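Long-range contacts in Exo-1,5-alpha-L-arabinofuranobiosidase (Gibberella zeae, PDB 2YDT), which probably hydrolyses alpha-1,5-linked L-arabinan from the chain end to release arabinobiose, as an alpha-L-arabinofuranosidase-type glycosidase: residues Ala31-Ser37 with Ser326-Gln331; Lys76-Trp82 with Glu118-Tyr124; Ala177-Leu183 with Tyr206-Met212. All blocks are in the same frame, centred on the assembly; numbering follows the deposited sequence.

Contact 1: Ala31-Ser37 with Ser326-Gln331. With MN (manganese (II) ion), chain J.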
loop_
_atom_site.group_PDB
_atom_site.type_symbol
_atom_site.label_atom_id
_atom_site.label_comp_id
_atom_site.label_asym_id
_atom_site.label_seq_id
_atom_site.Cartn_x
_atom_site.Cartn_y
_atom_site.Cartn_z
ATOM N N ALA A 31 -2.053 3.346 -6.997
ATOM C CA ALA A 31 -1.038 2.640 -7.776
ATOM C C ALA A 31 -0.159 1.771 -6.881
ATOM O O ALA A 31 0.222 2.184 -5.792
ATOM C CB ALA A 31 -0.142 3.659 -8.562
ATOM N N ARG A 32 0.181 0.593 -7.407
ATOM C CA ARG A 32 1.067 -0.352 -6.716
ATOM C C ARG A 32 2.021 -1.027 -7.675
ATOM O O ARG A 32 1.567 -1.572 -8.709
ATOM C CB ARG A 32 0.233 -1.411 -5.960
ATOM C CG ARG A 32 -0.491 -0.854 -4.740
ATOM C CD ARG A 32 0.441 -0.492 -3.621
ATOM N NE ARG A 32 -0.227 -0.111 -2.390
ATOM C CZ ARG A 32 -0.541 1.125 -2.028
ATOM N NH1 ARG A 32 -0.357 2.155 -2.819
ATOM N NH2 ARG A 32 -1.040 1.331 -0.839
ATOM N N PRO A 33 3.333 -1.076 -7.312
ATOM C CA PRO A 33 4.336 -1.768 -8.135
ATOM C C PRO A 33 4.866 -3.027 -7.478
ATOM O O PRO A 33 4.707 -3.227 -6.277
ATOM C CB PRO A 33 5.484 -0.769 -8.148
ATOM C CG PRO A 33 5.476 -0.218 -6.794
ATOM C CD PRO A 33 4.003 -0.230 -6.315
ATOM N N LEU A 34 5.468 -3.860 -8.300
ATOM C CA LEU A 34 6.129 -5.094 -7.802
ATOM C C LEU A 34 7.325 -5.456 -8.660
ATOM O O LEU A 34 7.219 -5.482 -9.892
ATOM C CB LEU A 34 5.120 -6.254 -7.808
ATOM C CG LEU A 34 5.643 -7.641 -7.425
ATOM C CD1 LEU A 34 6.037 -7.654 -5.932
ATOM C CD2 LEU A 34 4.647 -8.797 -7.749
ATOM N N GLU A 35 8.448 -5.786 -8.010
ATOM C CA GLU A 35 9.605 -6.352 -8.743
ATOM C C GLU A 35 9.646 -7.862 -8.550
ATOM O O GLU A 35 9.712 -8.324 -7.406
ATOM C CB GLU A 35 10.924 -5.750 -8.256
ATOM C CG GLU A 35 12.132 -6.179 -9.092
ATOM C CD GLU A 35 13.463 -5.602 -8.589
ATOM O OE1 GLU A 35 13.720 -5.722 -7.377
ATOM O OE2 GLU A 35 14.223 -5.062 -9.416
ATOM N N LEU A 36 9.634 -8.613 -9.644
ATOM C CA LEU A 36 9.779 -10.055 -9.583
ATOM C C LEU A 36 11.237 -10.465 -9.468
ATOM O O LEU A 36 12.134 -9.648 -9.695
ATOM C CB LEU A 36 9.149 -10.700 -10.799
ATOM C CG LEU A 36 7.694 -10.355 -11.117
ATOM C CD1 LEU A 36 7.226 -11.224 -12.298
ATOM C CD2 LEU A 36 6.825 -10.531 -9.854
ATOM N N SER A 37 11.475 -11.729 -9.119
ATOM C CA SER A 37 12.838 -12.204 -8.904
ATOM C C SER A 37 13.678 -12.180 -10.172
ATOM O O SER A 37 14.915 -12.115 -10.074
ATOM C CB SER A 37 12.802 -13.617 -8.332
ATOM O OG SER A 37 12.264 -14.499 -9.267
ATOM N N SER A 326 3.157 5.147 -3.900
ATOM C CA SER A 326 3.870 3.960 -3.460
ATOM C C SER A 326 5.315 3.974 -3.871
ATOM O O SER A 326 5.749 4.808 -4.699
ATOM C CB SER A 326 3.183 2.688 -3.968
ATOM O OG SER A 326 2.983 2.712 -5.342
ATOM N N LEU A 327 6.074 3.058 -3.274
ATOM C CA LEU A 327 7.532 2.995 -3.447
ATOM C C LEU A 327 8.010 1.585 -3.704
ATOM O O LEU A 327 7.392 0.594 -3.273
ATOM C CB LEU A 327 8.211 3.505 -2.169
ATOM C CG LEU A 327 7.885 4.889 -1.646
ATOM C CD1 LEU A 327 8.474 5.122 -0.181
ATOM C CD2 LEU A 327 8.393 5.972 -2.603
ATOM N N LEU A 328 9.118 1.478 -4.431
ATOM C CA LEU A 328 9.728 0.213 -4.734
ATOM C C LEU A 328 11.250 0.391 -4.753
ATOM O O LEU A 328 11.762 1.353 -5.338
ATOM C CB LEU A 328 9.222 -0.268 -6.096
ATOM C CG LEU A 328 9.784 -1.577 -6.576
ATOM C CD1 LEU A 328 8.742 -2.355 -7.380
ATOM C CD2 LEU A 328 11.096 -1.316 -7.385
ATOM N N THR A 329 11.953 -0.523 -4.107
ATOM C CA THR A 329 13.430 -0.555 -4.161
ATOM C C THR A 329 13.877 -1.710 -5.073
ATOM O O THR A 329 13.226 -2.746 -5.116
ATOM C CB THR A 329 14.027 -0.646 -2.726
ATOM O OG1 THR A 329 15.453 -0.501 -2.818
ATOM C CG2 THR A 329 13.698 -1.991 -2.087
ATOM N N PHE A 330 14.961 -1.551 -5.834
ATOM C CA PHE A 330 15.392 -2.539 -6.817
ATOM C C PHE A 330 16.454 -3.453 -6.249
ATOM O O PHE A 330 17.437 -2.961 -5.673
ATOM C CB PHE A 330 15.981 -1.849 -8.062
ATOM C CG PHE A 330 14.957 -1.097 -8.909
ATOM C CD1 PHE A 330 14.426 -1.689 -10.037
ATOM C CD2 PHE A 330 14.526 0.177 -8.569
ATOM C CE1 PHE A 330 13.468 -1.000 -10.853
ATOM C CE2 PHE A 330 13.572 0.836 -9.360
ATOM C CZ PHE A 330 13.077 0.252 -10.503
ATOM N N GLN A 331 16.234 -4.745 -6.419
ATOM C CA GLN A 331 17.076 -5.780 -5.793
ATOM C C GLN A 331 18.549 -5.604 -6.205
ATOM O O GLN A 331 19.442 -5.699 -5.363
ATOM C CB GLN A 331 16.524 -7.211 -6.134
ATOM C CG GLN A 331 16.537 -7.603 -7.648
ATOM C CD GLN A 331 15.406 -8.563 -8.198
ATOM O OE1 GLN A 331 14.440 -8.941 -7.520
ATOM N NE2 GLN A 331 15.564 -8.937 -9.464
HETATM MN MN MN J . 13.435 -9.658 -5.470
HETATM O O HOH W 1 11.490 -10.185 -6.377
HETATM O O HOH W 2 12.765 -7.592 -5.656
HETATM O O HOH W 3 12.797 -10.012 -3.769
#
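This is a blade-to-blade contact near the centre of a six-bladed beta-propeller, between the innermost strands of the first and last blades. Strands 31-35 and 326-330 run parallel, at 10° and 6.7 Å between axes, too far apart for backbone pairing, so side chains fill the gap. At one end the small Ser326 fits closely and donates from OG to Ala31 O (2.8 Å). This carbonyl also accepts from Arg32 NH1 (3.0 Å), while Arg32 NH2 reaches Thr324. In the middle, Pro33 CB meets Leu328 CD1 at 3.7 Å, an apolar contact between the rigid proline ring and the leucine. Polar chemistry returns at the C-terminal, more exposed end: the extended Glu35 accepts from Gln331 N at OE1 (2.9 Å). The Gln331 amide serves twice: OE1 binds manganese (2.4 Å) and NE2 donates weakly to Ser37 O (3.3 Å). Two of the metal's waters donate to Glu35, water 1 to its O (2.8 Å) and water 2 to OE1 (2.7 Å). Each strand pairs within its own blade, 31-35 with 41-47 and 326-330 with 336-341; Leu327 and Thr329 pack on strand 277-281 of the preceding blade, and Leu34 on strand 105-111 of the following one.

Contact 2: Lys76-Trp82 with Glu118-Tyr124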
loop_
_atom_site.group_PDB
_atom_site.type_symbol
_atom_site.label_atom_id
_atom_site.label_comp_id
_atom_site.label_asym_id
_atom_site.label_seq_id
_atom_site.Cartn_x
_atom_site.Cartn_y
_atom_site.Cartn_z
ATOM N N LYS A 76 -9.659 -10.354 -12.394
ATOM C CA LYS A 76 -11.121 -10.237 -12.361
ATOM C C LYS A 76 -11.747 -10.975 -11.183
ATOM O O LYS A 76 -11.212 -12.009 -10.722
ATOM C CB LYS A 76 -11.742 -10.785 -13.664
ATOM C CG LYS A 76 -11.307 -10.050 -14.903
ATOM C CD LYS A 76 -12.092 -10.520 -16.128
ATOM C CE LYS A 76 -11.616 -9.857 -17.381
ATOM N NZ LYS A 76 -12.370 -10.357 -18.625
ATOM N N ASP A 77 -12.882 -10.466 -10.714
ATOM C CA ASP A 77 -13.684 -11.140 -9.697
ATOM C C ASP A 77 -14.446 -12.307 -10.395
ATOM O O ASP A 77 -15.354 -12.045 -11.180
ATOM C CB ASP A 77 -14.675 -10.160 -9.117
ATOM C CG ASP A 77 -15.711 -10.799 -8.209
ATOM O OD1 ASP A 77 -15.509 -11.943 -7.742
ATOM O OD2 ASP A 77 -16.697 -10.095 -7.960
ATOM N N THR A 78 -14.023 -13.529 -10.099
ATOM C CA THR A 78 -14.660 -14.743 -10.651
ATOM C C THR A 78 -15.635 -15.351 -9.664
ATOM O O THR A 78 -16.326 -16.324 -9.993
ATOM C CB THR A 78 -13.627 -15.775 -11.009
ATOM O OG1 THR A 78 -12.972 -16.238 -9.835
ATOM C CG2 THR A 78 -12.576 -15.221 -12.016
ATOM N N GLN A 79 -15.757 -14.782 -8.460
ATOM C CA GLN A 79 -16.527 -15.381 -7.394
ATOM C C GLN A 79 -17.861 -14.723 -7.089
ATOM O O GLN A 79 -18.835 -15.421 -6.784
ATOM C CB GLN A 79 -15.668 -15.389 -6.123
ATOM C CG GLN A 79 -14.381 -16.193 -6.258
ATOM C CD GLN A 79 -14.659 -17.634 -6.635
ATOM O OE1 GLN A 79 -15.303 -18.383 -5.885
ATOM N NE2 GLN A 79 -14.261 -17.991 -7.847
ATOM N N ASN A 80 -17.907 -13.392 -7.091
ATOM C CA ASN A 80 -19.025 -12.658 -6.484
ATOM C C ASN A 80 -19.946 -11.927 -7.440
ATOM O O ASN A 80 -20.981 -11.430 -7.030
ATOM C CB ASN A 80 -18.487 -11.615 -5.442
ATOM C CG ASN A 80 -17.436 -12.194 -4.522
ATOM O OD1 ASN A 80 -17.651 -13.252 -3.900
ATOM N ND2 ASN A 80 -16.298 -11.485 -4.367
ATOM N N ASN A 81 -19.584 -11.886 -8.719
ATOM C CA ASN A 81 -20.238 -11.056 -9.711
ATOM C C ASN A 81 -20.359 -9.596 -9.244
ATOM O O ASN A 81 -21.376 -8.932 -9.447
ATOM C CB ASN A 81 -21.618 -11.621 -10.123
ATOM C CG ASN A 81 -22.061 -11.129 -11.496
ATOM O OD1 ASN A 81 -21.301 -10.550 -12.281
ATOM N ND2 ASN A 81 -23.322 -11.396 -11.810
ATOM N N TRP A 82 -19.299 -9.109 -8.613
ATOM C CA TRP A 82 -19.248 -7.749 -8.118
ATOM C C TRP A 82 -18.187 -6.897 -8.845
ATOM O O TRP A 82 -18.438 -5.731 -9.171
ATOM C CB TRP A 82 -18.882 -7.759 -6.607
ATOM C CG TRP A 82 -19.949 -8.188 -5.658
ATOM C CD1 TRP A 82 -21.278 -8.360 -5.915
ATOM C CD2 TRP A 82 -19.776 -8.375 -4.269
ATOM N NE1 TRP A 82 -21.946 -8.696 -4.756
ATOM C CE2 TRP A 82 -21.048 -8.714 -3.721
ATOM C CE3 TRP A 82 -18.669 -8.330 -3.413
ATOM C CZ2 TRP A 82 -21.216 -8.976 -2.361
ATOM C CZ3 TRP A 82 -18.853 -8.576 -2.073
ATOM C CH2 TRP A 82 -20.106 -8.895 -1.554
ATOM N N GLU A 118 -21.096 -3.773 0.328
ATOM C CA GLU A 118 -20.244 -4.714 1.068
ATOM C C GLU A 118 -18.786 -4.578 0.633
ATOM O O GLU A 118 -18.509 -3.996 -0.430
ATOM C CB GLU A 118 -20.697 -6.166 0.851
ATOM C CG GLU A 118 -22.147 -6.421 1.247
ATOM C CD GLU A 118 -22.537 -7.873 1.126
ATOM O OE1 GLU A 118 -22.008 -8.695 1.887
ATOM O OE2 GLU A 118 -23.388 -8.185 0.267
ATOM N N THR A 119 -17.891 -5.078 1.481
ATOM C CA THR A 119 -16.449 -5.127 1.219
ATOM C C THR A 119 -15.930 -6.527 1.471
ATOM O O THR A 119 -16.336 -7.182 2.411
ATOM C CB THR A 119 -15.688 -4.092 2.072
ATOM O OG1 THR A 119 -16.191 -4.139 3.415
ATOM C CG2 THR A 119 -15.895 -2.663 1.557
ATOM N N LEU A 120 -15.053 -7.004 0.598
ATOM C CA LEU A 120 -14.532 -8.344 0.713
ATOM C C LEU A 120 -13.085 -8.411 0.213
ATOM O O LEU A 120 -12.830 -8.374 -1.004
ATOM C CB LEU A 120 -15.456 -9.308 -0.039
ATOM C CG LEU A 120 -15.134 -10.804 -0.076
ATOM C CD1 LEU A 120 -14.797 -11.391 1.302
ATOM C CD2 LEU A 120 -16.304 -11.542 -0.758
ATOM N N ILE A 121 -12.151 -8.525 1.164
ATOM C CA ILE A 121 -10.756 -8.655 0.842
ATOM C C ILE A 121 -10.512 -10.094 0.346
ATOM O O ILE A 121 -10.777 -11.062 1.060
ATOM C CB ILE A 121 -9.817 -8.264 2.031
ATOM C CG1 ILE A 121 -9.938 -6.752 2.308
ATOM C CG2 ILE A 121 -8.393 -8.655 1.704
ATOM C CD1 ILE A 121 -9.261 -6.285 3.630
ATOM N N GLU A 122 -9.930 -10.191 -0.861
ATOM C CA GLU A 122 -9.668 -11.432 -1.599
ATOM C C GLU A 122 -8.196 -11.592 -1.815
ATOM O O GLU A 122 -7.451 -10.610 -1.823
ATOM C CB GLU A 122 -10.290 -11.359 -3.012
ATOM C CG GLU A 122 -11.770 -10.954 -3.081
ATOM C CD GLU A 122 -12.678 -12.079 -2.673
ATOM O OE1 GLU A 122 -12.425 -12.657 -1.600
ATOM O OE2 GLU A 122 -13.655 -12.376 -3.406
ATOM N N VAL A 123 -7.750 -12.831 -2.002
ATOM C CA VAL A 123 -6.427 -13.108 -2.577
ATOM C C VAL A 123 -6.585 -13.881 -3.882
ATOM O O VAL A 123 -7.255 -14.909 -3.899
ATOM C CB VAL A 123 -5.471 -13.870 -1.610
ATOM C CG1 VAL A 123 -4.142 -14.262 -2.258
ATOM C CG2 VAL A 123 -5.233 -13.029 -0.372
ATOM N N TYR A 124 -5.938 -13.382 -4.931
ATOM C CA TYR A 124 -5.788 -14.037 -6.244
ATOM C C TYR A 124 -4.297 -14.316 -6.446
ATOM O O TYR A 124 -3.421 -13.625 -5.894
ATOM C CB TYR A 124 -6.320 -13.123 -7.390
ATOM C CG TYR A 124 -7.818 -13.170 -7.515
ATOM C CD1 TYR A 124 -8.627 -12.536 -6.589
ATOM C CD2 TYR A 124 -8.441 -13.921 -8.520
ATOM C CE1 TYR A 124 -10.038 -12.636 -6.667
ATOM C CE2 TYR A 124 -9.790 -14.018 -8.608
ATOM C CZ TYR A 124 -10.607 -13.394 -7.704
ATOM O OH TYR A 124 -11.988 -13.539 -7.797
HETATM O O HOH W 4 -13.371 -12.094 -6.069
#
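The loop 76-82 runs in the opposite direction to strand 119-124 but stands off from it, with nearest CA atoms 9.0 Å apart for Lys76 and Tyr124 and 9.7 Å for Trp82 and Glu118. At that spacing no backbone pairing is possible, and side chains from both segments must bridge the gap. The loop is folded around Asp77, whose short carboxylate can turn back on its own chain: OD1 accepts from Gln79 N and from Asn80 N, each at 2.9 Å, forming an Asx turn within an Asx motif, and OD2 accepts from Trp82 N (2.9 Å). Tyr124 is long enough for its OH to accept from Thr78 N (3.1 Å). The same hydroxyl donates to water 4 (2.6 Å), which donates hydrogen bonds to Asp77 OD1 and Glu122 OE2, each 2.7 Å from the water oxygen. One water thus joins two carboxylates without a direct meeting of their charges. Asn80, amide-ended and able to donate, gives ND2 to Glu122 OE2 (3.0 Å) and also to Ser111, while Glu122 OE1 is taken by His138. Farther along, the large indole of Trp82 spans the gap, its edge against Leu120, CZ3 to CB 4.0 Å, and its CZ2 3.5 Å from Glu118 OE2. The contact joins two propeller blades on their outer side: the loop follows strand 70-75, the outermost of the first blade, whereas 119-126 is the third strand of the next, between 105-111 and 134-142, with Phe135 of the latter edge-to-face to Tyr124.

Contact 3: Ala177-Leu183 with Tyr206-Met212. With EDG (1,4-dideoxy-1,4-imino-L-arabinitol), chain B.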
loop_
_atom_site.group_PDB
_atom_site.type_symbol
_atom_site.label_atom_id
_atom_site.label_comp_id
_atom_site.label_asym_id
_atom_site.label_seq_id
_atom_site.Cartn_x
_atom_site.Cartn_y
_atom_site.Cartn_z
ATOM N N ALA A 177 -18.778 -0.205 17.472
ATOM C CA ALA A 177 -19.226 0.439 18.709
ATOM C C ALA A 177 -18.081 0.918 19.587
ATOM O O ALA A 177 -18.328 1.591 20.563
ATOM C CB ALA A 177 -20.158 -0.499 19.492
ATOM N N THR A 178 -16.823 0.581 19.245
ATOM C CA THR A 178 -15.675 0.868 20.059
ATOM C C THR A 178 -14.566 1.636 19.324
ATOM O O THR A 178 -13.874 2.446 19.908
ATOM C CB THR A 178 -15.076 -0.446 20.577
ATOM O OG1 THR A 178 -16.134 -1.255 21.135
ATOM C CG2 THR A 178 -14.035 -0.193 21.657
ATOM N N HIS A 179 -14.405 1.379 18.021
ATOM C CA HIS A 179 -13.423 2.107 17.217
ATOM C C HIS A 179 -13.976 2.444 15.842
ATOM O O HIS A 179 -14.315 1.553 15.092
ATOM C CB HIS A 179 -12.128 1.283 17.063
ATOM C CG HIS A 179 -11.546 0.845 18.363
ATOM N ND1 HIS A 179 -10.808 1.678 19.185
ATOM C CD2 HIS A 179 -11.568 -0.367 18.964
ATOM C CE1 HIS A 179 -10.447 1.003 20.266
ATOM N NE2 HIS A 179 -10.887 -0.242 20.154
ATOM N N SER A 180 -14.059 3.737 15.517
ATOM C CA SER A 180 -14.520 4.152 14.182
ATOM C C SER A 180 -13.767 3.351 13.107
ATOM O O SER A 180 -14.374 2.827 12.133
ATOM C CB SER A 180 -14.315 5.667 13.993
ATOM O OG SER A 180 -14.758 6.102 12.727
ATOM N N GLN A 181 -12.465 3.227 13.291
ATOM C CA GLN A 181 -11.672 2.256 12.548
ATOM C C GLN A 181 -10.500 1.830 13.442
ATOM O O GLN A 181 -10.035 2.609 14.298
ATOM C CB GLN A 181 -11.137 2.821 11.242
ATOM C CG GLN A 181 -10.558 1.772 10.285
ATOM C CD GLN A 181 -10.210 2.340 8.924
ATOM O OE1 GLN A 181 -11.023 2.314 8.017
ATOM N NE2 GLN A 181 -9.018 2.958 8.801
ATOM N N LYS A 182 -10.030 0.599 13.237
ATOM C CA LYS A 182 -8.797 0.119 13.841
ATOM C C LYS A 182 -8.008 -0.646 12.770
ATOM O O LYS A 182 -8.488 -0.820 11.658
ATOM C CB LYS A 182 -9.082 -0.738 15.084
ATOM C CG LYS A 182 -9.842 -2.031 14.793
ATOM C CD LYS A 182 -10.060 -2.884 16.052
ATOM C CE LYS A 182 -10.703 -4.213 15.780
ATOM N NZ LYS A 182 -10.911 -4.939 17.125
ATOM N N LEU A 183 -6.803 -1.068 13.115
ATOM C CA LEU A 183 -5.870 -1.759 12.229
ATOM C C LEU A 183 -5.656 -3.161 12.775
ATOM O O LEU A 183 -5.473 -3.342 13.986
ATOM C CB LEU A 183 -4.530 -1.007 12.147
ATOM C CG LEU A 183 -4.647 0.316 11.423
ATOM C CD1 LEU A 183 -3.383 1.139 11.565
ATOM C CD2 LEU A 183 -4.944 0.062 9.917
ATOM N N TYR A 206 -13.067 6.961 20.351
ATOM C CA TYR A 206 -13.907 6.271 19.368
ATOM C C TYR A 206 -13.663 6.845 17.981
ATOM O O TYR A 206 -13.651 6.110 16.975
ATOM C CB TYR A 206 -15.400 6.414 19.679
ATOM C CG TYR A 206 -16.226 5.810 18.604
ATOM C CD1 TYR A 206 -16.446 4.440 18.561
ATOM C CD2 TYR A 206 -16.751 6.588 17.586
ATOM C CE1 TYR A 206 -17.143 3.867 17.520
ATOM C CE2 TYR A 206 -17.481 6.028 16.600
ATOM C CZ TYR A 206 -17.668 4.679 16.546
ATOM O OH TYR A 206 -18.381 4.129 15.503
ATOM N N TYR A 207 -13.556 8.169 17.894
ATOM C CA TYR A 207 -13.510 8.812 16.591
ATOM C C TYR A 207 -12.160 8.733 15.880
ATOM O O TYR A 207 -12.063 9.114 14.730
ATOM C CB TYR A 207 -14.007 10.251 16.711
ATOM C CG TYR A 207 -15.494 10.248 16.968
ATOM C CD1 TYR A 207 -16.381 9.871 15.955
ATOM C CD2 TYR A 207 -16.004 10.549 18.215
ATOM C CE1 TYR A 207 -17.726 9.825 16.170
ATOM C CE2 TYR A 207 -17.365 10.499 18.437
ATOM C CZ TYR A 207 -18.205 10.149 17.416
ATOM O OH TYR A 207 -19.565 10.093 17.657
ATOM N N ALA A 208 -11.117 8.216 16.552
ATOM C CA ALA A 208 -9.830 7.995 15.907
ATOM C C ALA A 208 -9.979 6.940 14.811
ATOM O O ALA A 208 -10.743 6.002 14.944
ATOM C CB ALA A 208 -8.767 7.539 16.898
ATOM N N ARG A 209 -9.231 7.140 13.742
ATOM C CA ARG A 209 -9.278 6.267 12.540
ATOM C C ARG A 209 -7.854 6.030 12.054
ATOM O O ARG A 209 -7.434 6.516 11.000
ATOM C CB ARG A 209 -10.154 6.854 11.436
ATOM C CG ARG A 209 -11.621 6.907 11.787
ATOM C CD ARG A 209 -12.397 7.681 10.726
ATOM N NE ARG A 209 -12.372 6.965 9.468
ATOM C CZ ARG A 209 -13.089 5.883 9.181
ATOM N NH1 ARG A 209 -14.035 5.427 9.991
ATOM N NH2 ARG A 209 -12.878 5.279 8.027
ATOM N N PRO A 210 -7.070 5.220 12.807
ATOM C CA PRO A 210 -5.819 4.720 12.238
ATOM C C PRO A 210 -6.149 3.888 11.008
ATOM O O PRO A 210 -7.136 3.159 11.033
ATOM C CB PRO A 210 -5.227 3.849 13.361
ATOM C CG PRO A 210 -6.455 3.374 14.109
ATOM C CD PRO A 210 -7.400 4.560 14.087
ATOM N N GLY A 211 -5.356 4.050 9.964
ATOM C CA GLY A 211 -5.649 3.428 8.671
ATOM C C GLY A 211 -4.420 3.283 7.786
ATOM O O GLY A 211 -3.371 3.924 7.978
ATOM N N MET A 212 -4.566 2.425 6.785
ATOM C CA MET A 212 -3.638 2.342 5.623
ATOM C C MET A 212 -2.235 1.781 6.028
ATOM O O MET A 212 -1.192 2.471 5.947
ATOM C CB MET A 212 -3.541 3.699 4.909
ATOM C CG MET A 212 -4.915 4.305 4.672
ATOM S SD MET A 212 -4.986 5.622 3.467
ATOM C CE MET A 212 -4.806 4.647 1.941
HETATM O "O2'" EDG B . -7.985 3.691 6.224
HETATM C "C2'" EDG B . -8.982 4.663 5.799
HETATM C "C1'" EDG B . -8.364 5.628 4.807
HETATM N "N4'" EDG B . -9.035 5.351 3.530
HETATM C "C3'" EDG B . -10.189 4.026 5.097
HETATM O "O3'" EDG B . -11.399 4.022 5.887
HETATM C "C4'" EDG B . -10.385 4.893 3.840
HETATM C "C5'" EDG B . -11.061 4.215 2.680
HETATM O "O5'" EDG B . -11.396 5.225 1.740
HETATM O O HOH W 5 -11.007 4.565 17.413
HETATM O O HOH W 6 -14.491 8.799 13.165
#
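One wall of the pocket that holds the iminosugar 1,4-dideoxy-1,4-imino-L-arabinitol (EDG) is built here, with Gln181, Arg209, Gly211 and Met212 all lining it. Gln181 is the pivotal residue, because its amide can donate and accept at once: NE2 donates to EDG O2' (2.9 Å) and, nearly straight at 174°, to Pro210 O (2.9 Å), while OE1 accepts from EDG O3' (2.8 Å). The bond to Pro210 O fixes the amide in place. Glycine at 211 suits the tight space, since a CB there would run into both Gln181 NE2 and EDG O2'. Arg209 NH2 lies 2.9 Å from EDG O3' and hydrogen-bonds to Gln173; its NH1 donates to Ser180 OG (2.9 Å), so the guanidinium is held beside the iminosugar by a small hydroxyl, and Gln181 CB sits over one of its faces. In the six-bladed beta-propeller this is a junction of adjacent blades: 177-183 leads into the third strand of one blade, and 206-212 into the innermost strand of the next. Nearer the surface, the loops are tied by Ser180 N to Tyr206 O (2.8 Å), with Ser180 N also over one face of the Tyr206 ring, whose hydroxyl bonds to Asn176. Water 6 bridges Ser180 OG (2.7 Å) and Tyr207 O (2.9 Å). Where the strands begin, apolar packing takes over: Leu183 CD1 touches Pro210 CB at 3.7 Å, and Leu183 CD2 reaches Gly211 CA at 3.7 Å.

All three contacts join neighbouring propeller blades. Contact 1 lies nearest the chain's centre, about 11 Å away; contacts 2 and 3 lie about 18 Å out. Contact 3 is nevertheless largely buried, while contact 2 has a more exposed loop. Contacts 1 and 2 share the first blade, at its innermost strand 28-35 and in the loop after its outermost strand 70-75; contact 3 joins two others. Contacts 1 and 3, on opposite sides of the chain's centre, each combine apolar packing with polar ties, contact 1 meeting a manganese ion and contact 3 the iminosugar. Contact 2, away from those sites, relies on carboxylates, amides, a tyrosine hydroxyl and a water. Contacts 2 and 3 nest within contact 1's loop.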